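Local structure of SsRai1 (Scheffersomyces stipitis, 5BTO) at the interface of chains A and B. The protein removes NAD and other incomplete or non-canonical caps from RNA 5' ends by metal-dependent hydrolysis, and binds and stimulates the exoribonuclease RAT1. Sequence-based numbering; all coordinates share one arbitrary frame. Chains: chain A/B, SsRai1.

Contacts 1 and 2 are neighbouring patches of one interface between two copies of the protein, with the centres of their C-alpha atoms about 10 Å apart. They share B:Asp49, near the end of helix 44-50 of chain B, and both draw on the short stretch of chain A that follows strand 9-12. Contact 1 extends from there to B:Lys193 and B:Gln202, contact 2 to helix 333-350 of chain A. In these patches the two chains contribute different segments, and the interface is not an exact two-fold, so the pairing may be crystal packing. The metal-binding residues take no part in either patch.

Contact 1: the interface of chains A and B. Residues chain A 15, 17, 327; chain B 49-50, 192-193, 202.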
# COMPACT_ATOMS: atom_id res chain seq x y z
N GLN A 15 -1.48 3.21 -0.73
CA GLN A 15 -2.50 2.63 -1.60
C GLN A 15 -3.32 1.54 -0.92
O GLN A 15 -4.22 0.98 -1.52
CB GLN A 15 -1.86 2.07 -2.88
CG GLN A 15 -1.16 3.11 -3.72
CD GLN A 15 -0.73 2.58 -5.08
OE1 GLN A 15 -0.56 1.37 -5.27
NE2 GLN A 15 -0.54 3.48 -6.03
N ARG A 17 -5.99 -0.58 0.95
CA ARG A 17 -7.44 -0.37 1.08
C ARG A 17 -8.11 -1.61 1.65
O ARG A 17 -7.92 -2.72 1.13
CB ARG A 17 -8.08 -0.06 -0.28
CG ARG A 17 -7.60 1.21 -0.97
CD ARG A 17 -8.07 2.48 -0.28
NE ARG A 17 -7.66 3.69 -1.00
CZ ARG A 17 -6.50 4.33 -0.81
NH1 ARG A 17 -5.62 3.86 0.09
NH2 ARG A 17 -6.22 5.42 -1.50
N SER A 327 -4.46 7.69 -4.41
CA SER A 327 -5.56 8.60 -4.12
C SER A 327 -5.07 9.90 -3.52
O SER A 327 -4.85 10.00 -2.30
CB SER A 327 -6.60 7.95 -3.20
OG SER A 327 -7.37 6.98 -3.87
N ASP B 49 0.13 -4.31 -2.42
CA ASP B 49 -0.58 -3.03 -2.34
C ASP B 49 -0.10 -2.01 -3.37
O ASP B 49 -0.87 -1.17 -3.82
CB ASP B 49 -0.43 -2.40 -0.95
CG ASP B 49 -1.37 -2.99 0.09
OD1 ASP B 49 -2.28 -3.77 -0.27
OD2 ASP B 49 -1.20 -2.65 1.27
N GLU B 50 1.18 -2.07 -3.74
CA GLU B 50 1.68 -1.02 -4.63
C GLU B 50 2.72 -1.46 -5.67
O GLU B 50 3.32 -0.61 -6.32
CB GLU B 50 2.19 0.19 -3.83
CG GLU B 50 3.48 -0.06 -3.03
CD GLU B 50 3.94 1.15 -2.23
OE1 GLU B 50 5.15 1.26 -1.95
OE2 GLU B 50 3.10 2.00 -1.86
N PRO B 192 -2.54 1.61 -11.61
CA PRO B 192 -1.77 1.24 -10.41
C PRO B 192 -2.63 0.68 -9.27
O PRO B 192 -2.11 0.02 -8.36
CB PRO B 192 -1.15 2.57 -9.98
CG PRO B 192 -2.12 3.60 -10.47
CD PRO B 192 -2.65 3.07 -11.77
N LYS B 193 -3.93 0.95 -9.32
CA LYS B 193 -4.86 0.44 -8.32
C LYS B 193 -6.15 0.11 -9.04
O LYS B 193 -6.30 0.46 -10.21
CB LYS B 193 -5.14 1.50 -7.25
CG LYS B 193 -3.98 1.83 -6.34
CD LYS B 193 -4.31 3.05 -5.48
CE LYS B 193 -4.40 4.30 -6.34
NZ LYS B 193 -4.63 5.53 -5.53
N GLN B 202 -4.75 9.87 -12.39
CA GLN B 202 -4.07 8.59 -12.55
C GLN B 202 -4.62 7.81 -13.73
O GLN B 202 -3.88 7.09 -14.41
CB GLN B 202 -4.16 7.76 -11.27
CG GLN B 202 -3.21 8.23 -10.18
CD GLN B 202 -3.37 7.44 -8.90
OE1 GLN B 202 -4.49 7.26 -8.40
NE2 GLN B 202 -2.26 6.95 -8.36
O HOH W 1 -5.04 -2.90 -0.57
O HOH W 2 -3.05 5.93 -2.92
O HOH W 3 0.25 -0.66 -7.54
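A:Gln15 lies against B:Lys193 and B:Asp49 in a small, mixed polar and aliphatic patch between two copies of the protein, helping to join them in the deposited assembly without proving a physiological dimer. The glutamine chain is extended (chi2 -171°), which lays its amide alongside the last residues of helix 44-50. Its flank rests on the lysine methylenes, with A:Gln15 CD 3.6 Å from B:Lys193 CG. The amide plane stands 87° from the carboxylate plane of B:Glu50, and the two side chains cross at about a right angle. As modelled, amide oxygen OE1 of A:Gln15 is 2.9 Å from the carbonyl O of B:Asp49. Two acceptors would repel there, so the amide may need turning over to present its nitrogen. Water 3 lies 2.6 Å from the carbonyl O of B:Pro192 and also approaches A:Gln15 OE1.

Further along, the B:Lys193 chain bends at chi3 (-68°), leading NZ towards the backbone of A:Ser327. That residue begins a modelled stretch, and the approach of the two nitrogens is too short to trust; the link through water 2, 3.1 Å from B:Lys193 NZ, to A:Ser327 N is therefore less certain. Another bridge, water 1, joins A:Arg17 N to carboxylate oxygen OD1 of B:Asp49, 2.9 Å from each. In the fold, A:Gln15 and A:Arg17 occupy the loop after strand 9-12, facing helix 44-50 and the B:Pro192-B:Lys193 loop beside helix 200-204.

Contact 2: the interface of chains A and B. Residues chain A 12-13, 16, 345-346; chain B 45, 49.
The side chain of A:Ser16 meets B:Asp49 in a direct hydrogen bond across the interface, while B:Lys45, one turn earlier in helix 44-50, reaches over the surface of chain A. The hydroxyl of A:Ser16 donates to carboxylate oxygen OD2 of B:Asp49 at 2.8 Å. It comes from above the carboxylate, 44° out of its plane. OG stands anti to the backbone N of A:Ser16 (chi1 -162°), which directs the hydroxyl towards the helix of chain B. Water 4 also binds B:Asp49 OD2, at 2.7 Å, and links it to the backbone N of A:Ser13, so that this oxygen receives both the hydroxyl and the water. Beside them, A:Ser13 CB packs 3.6 Å from B:Asp49 CB.

The tighter apolar part is built around the lysine methylenes. A:Leu12 CD1 touches B:Lys45 CE at 3.5 Å. On the indole of A:Trp346, the pyrrole carbon CD1 lies 3.7 Å from B:Lys45 CD. A:Leu12 CB lies over one indole face, towards its rim, so leucine and tryptophan support each other within chain A while both meet the lysine.

The looser side is watery. A bend at chi4 (65°) turns the ammonium of B:Lys45 away from the apolar chain, towards waters 5 and 6. Its NZ remains 4.4 Å from A:Glu345 OE1, too far for a direct salt bridge, and water 5 spans the gap. Water 6 connects the same ammonium to A:Ser16 OG, lying 2.7 Å from that hydroxyl. The opposite charges probably still attract through this solvent.

An alanine in place of B:Asp49 would probably leave the A:Ser16 hydroxyl and water 4 without their carboxylate partner, weakening the hold on the chain A segment. Within this assembly, the site holds the end of strand 9-12 and the segment that follows it, together with helix 333-350, against helix 44-50 of the other copy.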
# COMPACT_ATOMS: atom_id res chain seq x y z
N LEU A 12 3.55 0.94 5.57
CA LEU A 12 2.25 0.64 4.98
C LEU A 12 2.08 1.48 3.72
O LEU A 12 2.25 2.69 3.75
CB LEU A 12 1.12 0.97 5.98
CG LEU A 12 -0.30 0.71 5.48
CD1 LEU A 12 -0.59 -0.77 5.28
CD2 LEU A 12 -1.34 1.33 6.44
N SER A 13 1.75 0.83 2.60
CA SER A 13 1.49 1.54 1.35
C SER A 13 0.34 2.52 1.50
O SER A 13 -0.70 2.17 2.05
CB SER A 13 1.10 0.58 0.23
OG SER A 13 0.77 1.32 -0.94
N SER A 16 -2.99 1.22 0.33
CA SER A 16 -3.64 0.08 1.00
C SER A 16 -5.13 0.39 1.22
O SER A 16 -5.47 1.49 1.62
CB SER A 16 -2.96 -0.25 2.32
OG SER A 16 -3.31 -1.56 2.73
N GLU A 345 -6.61 -2.00 10.77
CA GLU A 345 -6.33 -3.44 10.67
C GLU A 345 -4.82 -3.73 10.74
O GLU A 345 -4.38 -4.67 11.41
CB GLU A 345 -6.91 -4.01 9.38
CG GLU A 345 -6.72 -5.50 9.21
CD GLU A 345 -7.11 -5.97 7.82
OE1 GLU A 345 -6.49 -5.50 6.84
OE2 GLU A 345 -8.05 -6.79 7.69
N TRP A 346 -4.04 -2.92 10.02
CA TRP A 346 -2.59 -3.09 9.99
C TRP A 346 -1.98 -2.90 11.38
O TRP A 346 -1.16 -3.70 11.82
CB TRP A 346 -1.99 -2.09 8.99
CG TRP A 346 -0.53 -2.25 8.70
CD1 TRP A 346 0.07 -3.31 8.07
CD2 TRP A 346 0.50 -1.30 8.96
NE1 TRP A 346 1.42 -3.07 7.94
CE2 TRP A 346 1.71 -1.84 8.47
CE3 TRP A 346 0.52 -0.04 9.57
CZ2 TRP A 346 2.93 -1.17 8.57
CZ3 TRP A 346 1.73 0.64 9.67
CH2 TRP A 346 2.93 0.06 9.17
N LYS B 45 2.66 -7.62 2.01
CA LYS B 45 1.55 -6.68 1.92
C LYS B 45 1.89 -5.53 0.98
O LYS B 45 1.09 -5.16 0.12
CB LYS B 45 1.17 -6.17 3.30
CG LYS B 45 -0.12 -5.36 3.30
CD LYS B 45 -0.46 -4.87 4.71
CE LYS B 45 -1.75 -4.07 4.70
NZ LYS B 45 -2.92 -4.91 4.32
N ASP B 49 0.13 -4.31 -2.42
CA ASP B 49 -0.58 -3.03 -2.34
C ASP B 49 -0.10 -2.01 -3.37
O ASP B 49 -0.87 -1.17 -3.82
CB ASP B 49 -0.43 -2.40 -0.95
CG ASP B 49 -1.37 -2.99 0.09
OD1 ASP B 49 -2.28 -3.77 -0.27
OD2 ASP B 49 -1.20 -2.65 1.27
O HOH W 4 1.26 -2.00 2.31
O HOH W 5 -4.56 -3.59 6.57
O HOH W 6 -5.34 -3.31 3.32